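Local structure of StAR-related lipid transfer protein 13 (Homo sapiens, 2PSO) at residues Ala85-Glu97 with Arg140-Leu153. The protein acts as a GTPase-activating protein for RhoA and perhaps Cdc42, the part described here being its lipid-binding START domain. Residues are numbered along the deposited sequence; the frame is centred on the assembly and turned at random.
Sequences APPSVVLNRVLRE and RTWKTDLPKGMCTL
L95 sets its two methyls on two different flat groups of strand 140-143. CD1 sits over the face of the W142 indole, 4.1 Å from the centroid of the five-membered ring and 14° off the ring normal, which identifies a CH-pi contact. CD2 lies over one face of the R140 guanidinium, displaced toward its rim. R140 NH1 also reaches L95 O at 3.3 Å, but the 135° N-H...O angle marks this bond as weak; the firmer partner of R140 is E119, through a salt bridge, and the other carboxylate oxygen of E119 pairs with R96. R96 NH2 and R140 NH2 lie 3.7 Å apart, their guanidinium planes steeply turned against each other, and the E119 carboxylate probably offsets the like charges. With an alanine here instead of R140, E119 would probably lose one of its two arginine mates, and L95 CD2 one of the flat groups it packs against.

Further in, packing is apolar and buried. With CG anti to its backbone N (chi1 176°), L91 points CD2 at L153 CB, 3.8 Å away, while L153 CD2 meets V94 CG1 at the same distance. The solvent side is looser: the CB of exposed S88 comes only within 4.4 Å of T144 CG2.

Helix 87-96 runs nearly antiparallel to strand 140-143 and nearly parallel to strand 151-153, covering one end of the hairpin of strands 134-143 and 151-157, a helix-on-sheet layer of the START alpha/beta helix-grip fold.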
loop_
_atom_site.group_PDB
_atom_site.type_symbol
_atom_site.label_atom_id
_atom_site.label_comp_id
_atom_site.label_asym_id
_atom_site.label_seq_id
_atom_site.Cartn_x
_atom_site.Cartn_y
_atom_site.Cartn_z
ATOM N N ALA A 85 -12.484 -11.992 -8.529
ATOM C CA ALA A 85 -13.633 -11.723 -7.682
ATOM C C ALA A 85 -14.138 -10.320 -8.030
ATOM O O ALA A 85 -13.351 -9.441 -8.376
ATOM C CB ALA A 85 -13.237 -11.807 -6.207
ATOM N N PRO A 86 -15.454 -10.100 -7.940
ATOM C CA PRO A 86 -16.029 -8.789 -8.243
ATOM C C PRO A 86 -15.580 -7.758 -7.202
ATOM O O PRO A 86 -15.152 -8.147 -6.104
ATOM C CB PRO A 86 -17.529 -9.037 -8.121
ATOM C CG PRO A 86 -17.652 -10.242 -7.267
ATOM C CD PRO A 86 -16.463 -11.082 -7.514
ATOM N N PRO A 87 -15.643 -6.460 -7.546
ATOM C CA PRO A 87 -15.069 -5.411 -6.707
ATOM C C PRO A 87 -15.469 -5.421 -5.247
ATOM O O PRO A 87 -14.613 -5.589 -4.379
ATOM C CB PRO A 87 -15.524 -4.135 -7.397
ATOM C CG PRO A 87 -15.575 -4.538 -8.855
ATOM C CD PRO A 87 -16.182 -5.906 -8.799
ATOM N N SER A 88 -16.748 -5.246 -4.959
ATOM C CA SER A 88 -17.173 -5.172 -3.557
ATOM C C SER A 88 -16.716 -6.372 -2.709
ATOM O O SER A 88 -16.442 -6.222 -1.533
ATOM C CB SER A 88 -18.679 -4.995 -3.451
ATOM O OG SER A 88 -19.315 -6.246 -3.660
ATOM N N VAL A 89 -16.648 -7.556 -3.290
ATOM C CA VAL A 89 -16.007 -8.695 -2.603
ATOM C C VAL A 89 -14.550 -8.424 -2.270
ATOM O O VAL A 89 -14.187 -8.409 -1.107
ATOM C CB VAL A 89 -16.085 -9.992 -3.443
ATOM C CG1 VAL A 89 -15.351 -11.118 -2.736
ATOM C CG2 VAL A 89 -17.549 -10.344 -3.712
ATOM N N VAL A 90 -13.730 -8.168 -3.285
ATOM C CA VAL A 90 -12.333 -7.753 -3.077
ATOM C C VAL A 90 -12.153 -6.665 -2.014
ATOM O O VAL A 90 -11.156 -6.662 -1.269
ATOM C CB VAL A 90 -11.717 -7.211 -4.378
ATOM C CG1 VAL A 90 -10.219 -7.015 -4.209
ATOM C CG2 VAL A 90 -12.018 -8.169 -5.536
ATOM N N LEU A 91 -13.116 -5.743 -1.959
ATOM C CA LEU A 91 -13.095 -4.673 -1.001
ATOM C C LEU A 91 -13.266 -5.223 0.408
ATOM O O LEU A 91 -12.560 -4.827 1.325
ATOM C CB LEU A 91 -14.173 -3.651 -1.361
ATOM C CG LEU A 91 -14.501 -2.409 -0.500
ATOM C CD1 LEU A 91 -15.285 -2.870 0.660
ATOM C CD2 LEU A 91 -13.313 -1.583 -0.041
ATOM N N ASN A 92 -14.182 -6.158 0.580
ATOM C CA ASN A 92 -14.405 -6.727 1.885
ATOM C C ASN A 92 -13.161 -7.531 2.226
ATOM O O ASN A 92 -12.755 -7.622 3.398
ATOM C CB ASN A 92 -15.631 -7.631 1.890
ATOM C CG ASN A 92 -15.843 -8.290 3.246
ATOM O OD1 ASN A 92 -16.270 -7.624 4.192
ATOM N ND2 ASN A 92 -15.490 -9.596 3.366
ATOM N N ARG A 93 -12.527 -8.092 1.208
ATOM C CA ARG A 93 -11.361 -8.898 1.475
ATOM C C ARG A 93 -10.271 -8.018 2.041
ATOM O O ARG A 93 -9.516 -8.474 2.919
ATOM C CB ARG A 93 -10.858 -9.604 0.223
ATOM C CG ARG A 93 -9.626 -10.465 0.463
ATOM C CD ARG A 93 -9.791 -11.476 1.624
ATOM N NE ARG A 93 -10.914 -12.387 1.464
ATOM C CZ ARG A 93 -10.983 -13.321 0.520
ATOM N NH1 ARG A 93 -12.040 -14.098 0.425
ATOM N NH2 ARG A 93 -10.006 -13.473 -0.354
ATOM N N VAL A 94 -10.176 -6.759 1.567
ATOM C CA VAL A 94 -9.128 -5.895 2.109
ATOM C C VAL A 94 -9.601 -5.321 3.455
ATOM O O VAL A 94 -8.828 -5.137 4.392
ATOM C CB VAL A 94 -8.786 -4.737 1.175
ATOM C CG1 VAL A 94 -7.781 -3.828 1.843
ATOM C CG2 VAL A 94 -8.258 -5.234 -0.129
ATOM N N LEU A 95 -10.896 -5.040 3.534
ATOM C CA LEU A 95 -11.405 -4.262 4.623
ATOM C C LEU A 95 -11.599 -5.096 5.875
ATOM O O LEU A 95 -11.190 -4.658 6.949
ATOM C CB LEU A 95 -12.704 -3.586 4.209
ATOM C CG LEU A 95 -13.215 -2.374 4.982
ATOM C CD1 LEU A 95 -14.654 -2.615 5.346
ATOM C CD2 LEU A 95 -12.445 -2.159 6.197
ATOM N N ARG A 96 -12.217 -6.282 5.772
ATOM C CA ARG A 96 -12.474 -7.076 6.993
ATOM C C ARG A 96 -11.810 -8.454 7.046
ATOM O O ARG A 96 -12.059 -9.218 7.977
ATOM C CB ARG A 96 -13.954 -7.258 7.179
ATOM C CG ARG A 96 -14.763 -5.957 7.277
ATOM C CD ARG A 96 -14.464 -5.241 8.576
ATOM N NE ARG A 96 -15.100 -3.934 8.529
ATOM C CZ ARG A 96 -14.776 -2.910 9.312
ATOM N NH1 ARG A 96 -15.426 -1.762 9.175
ATOM N NH2 ARG A 96 -13.807 -3.037 10.220
ATOM N N GLU A 97 -10.967 -8.788 6.069
ATOM C CA GLU A 97 -10.524 -10.170 5.937
ATOM C C GLU A 97 -9.018 -10.325 5.714
ATOM O O GLU A 97 -8.579 -11.226 5.014
ATOM C CB GLU A 97 -11.267 -10.843 4.791
ATOM C CG GLU A 97 -12.710 -11.128 5.104
ATOM C CD GLU A 97 -13.361 -12.044 4.100
ATOM O OE1 GLU A 97 -13.124 -11.894 2.876
ATOM O OE2 GLU A 97 -14.114 -12.934 4.555
ATOM N N ARG A 140 -9.871 5.248 8.167
ATOM C CA ARG A 140 -10.195 4.634 6.855
ATOM C C ARG A 140 -11.594 5.020 6.536
ATOM O O ARG A 140 -12.442 5.037 7.420
ATOM C CB ARG A 140 -10.251 3.093 6.868
ATOM C CG ARG A 140 -9.402 2.400 7.852
ATOM C CD ARG A 140 -10.042 1.119 8.220
ATOM N NE ARG A 140 -9.291 -0.038 7.765
ATOM C CZ ARG A 140 -9.669 -1.287 7.979
ATOM N NH1 ARG A 140 -8.931 -2.282 7.522
ATOM N NH2 ARG A 140 -10.774 -1.541 8.668
ATOM N N THR A 141 -11.868 5.240 5.268
ATOM C CA THR A 141 -13.220 5.387 4.855
ATOM C C THR A 141 -13.320 4.561 3.586
ATOM O O THR A 141 -12.316 4.348 2.924
ATOM C CB THR A 141 -13.594 6.905 4.664
ATOM O OG1 THR A 141 -14.820 7.034 3.925
ATOM C CG2 THR A 141 -12.501 7.675 3.957
ATOM N N TRP A 142 -14.496 4.045 3.250
ATOM C CA TRP A 142 -14.580 3.212 2.054
ATOM C C TRP A 142 -15.857 3.542 1.357
ATOM O O TRP A 142 -16.733 4.139 1.956
ATOM C CB TRP A 142 -14.521 1.738 2.372
ATOM C CG TRP A 142 -15.515 1.282 3.374
ATOM C CD1 TRP A 142 -16.680 0.637 3.120
ATOM C CD2 TRP A 142 -15.426 1.405 4.808
ATOM N NE1 TRP A 142 -17.342 0.365 4.300
ATOM C CE2 TRP A 142 -16.598 0.829 5.349
ATOM C CE3 TRP A 142 -14.486 1.972 5.681
ATOM C CZ2 TRP A 142 -16.867 0.812 6.715
ATOM C CZ3 TRP A 142 -14.751 1.953 7.043
ATOM C CH2 TRP A 142 -15.934 1.365 7.549
ATOM N N LYS A 143 -15.958 3.152 0.092
ATOM C CA LYS A 143 -17.002 3.644 -0.761
ATOM C C LYS A 143 -17.291 2.563 -1.795
ATOM O O LYS A 143 -16.388 2.134 -2.478
ATOM C CB LYS A 143 -16.510 4.933 -1.437
ATOM C CG LYS A 143 -17.587 5.844 -2.057
ATOM C CD LYS A 143 -17.903 7.057 -1.180
ATOM N N THR A 144 -18.543 2.121 -1.904
ATOM C CA THR A 144 -18.911 1.048 -2.834
ATOM C C THR A 144 -19.907 1.436 -3.913
ATOM O O THR A 144 -20.207 0.616 -4.771
ATOM C CB THR A 144 -19.504 -0.150 -2.099
ATOM O OG1 THR A 144 -20.310 0.326 -1.023
ATOM C CG2 THR A 144 -18.399 -1.021 -1.516
ATOM N N ASP A 145 -20.421 2.668 -3.877
ATOM C CA ASP A 145 -21.395 3.133 -4.886
ATOM C C ASP A 145 -20.867 4.217 -5.826
ATOM O O ASP A 145 -21.575 5.176 -6.143
ATOM C CB ASP A 145 -22.695 3.615 -4.231
ATOM C CG ASP A 145 -22.488 4.805 -3.279
ATOM O OD1 ASP A 145 -21.330 5.271 -3.096
ATOM O OD2 ASP A 145 -23.501 5.272 -2.702
ATOM N N LEU A 146 -19.627 4.059 -6.266
ATOM C CA LEU A 146 -19.011 5.012 -7.173
ATOM C C LEU A 146 -19.389 4.662 -8.606
ATOM O O LEU A 146 -19.798 3.537 -8.874
ATOM C CB LEU A 146 -17.493 4.982 -6.996
ATOM C CG LEU A 146 -16.984 5.748 -5.778
ATOM C CD1 LEU A 146 -15.475 5.694 -5.712
ATOM C CD2 LEU A 146 -17.473 7.180 -5.816
ATOM N N PRO A 147 -19.273 5.626 -9.537
ATOM C CA PRO A 147 -19.626 5.313 -10.922
ATOM C C PRO A 147 -18.816 4.146 -11.491
ATOM O O PRO A 147 -17.713 3.872 -11.019
ATOM C CB PRO A 147 -19.299 6.610 -11.677
ATOM C CG PRO A 147 -18.380 7.386 -10.763
ATOM C CD PRO A 147 -18.840 7.029 -9.383
ATOM N N LYS A 148 -19.400 3.462 -12.477
ATOM C CA LYS A 148 -18.758 2.382 -13.225
ATOM C C LYS A 148 -18.321 1.194 -12.374
ATOM O O LYS A 148 -17.298 0.585 -12.670
ATOM C CB LYS A 148 -17.579 2.916 -14.058
ATOM C CG LYS A 148 -17.977 3.594 -15.376
ATOM N N GLY A 149 -19.080 0.881 -11.316
ATOM C CA GLY A 149 -18.809 -0.283 -10.438
ATOM C C GLY A 149 -17.566 -0.224 -9.540
ATOM O O GLY A 149 -17.128 -1.241 -8.971
ATOM N N MET A 150 -17.007 0.975 -9.409
ATOM C CA MET A 150 -15.771 1.227 -8.668
ATOM C C MET A 150 -15.923 1.158 -7.154
ATOM O O MET A 150 -16.898 1.645 -6.601
ATOM C CB MET A 150 -15.315 2.638 -9.005
ATOM C CG MET A 150 -14.451 2.762 -10.222
ATOM S SD MET A 150 -12.765 2.926 -9.635
ATOM C CE MET A 150 -12.972 4.021 -8.230
ATOM N N CYS A 151 -14.941 0.598 -6.469
ATOM C CA CYS A 151 -14.895 0.759 -5.016
ATOM C C CYS A 151 -13.566 1.309 -4.587
ATOM O O CYS A 151 -12.580 1.146 -5.295
ATOM C CB CYS A 151 -15.100 -0.556 -4.298
ATOM S SG CYS A 151 -16.520 -1.420 -4.845
ATOM N N THR A 152 -13.531 1.936 -3.415
ATOM C CA THR A 152 -12.309 2.555 -2.910
ATOM C C THR A 152 -12.217 2.401 -1.435
ATOM O O THR A 152 -13.204 2.562 -0.705
ATOM C CB THR A 152 -12.241 4.100 -3.140
ATOM O OG1 THR A 152 -13.335 4.770 -2.464
ATOM C CG2 THR A 152 -12.254 4.438 -4.604
ATOM N N LEU A 153 -11.011 2.142 -0.975
ATOM C CA LEU A 153 -10.764 2.234 0.449
ATOM C C LEU A 153 -9.600 3.230 0.644
ATOM O O LEU A 153 -8.572 3.099 0.015
ATOM C CB LEU A 153 -10.509 0.821 1.027
ATOM C CG LEU A 153 -9.860 0.774 2.417
ATOM C CD1 LEU A 153 -10.623 1.516 3.525
ATOM C CD2 LEU A 153 -9.518 -0.642 2.844
#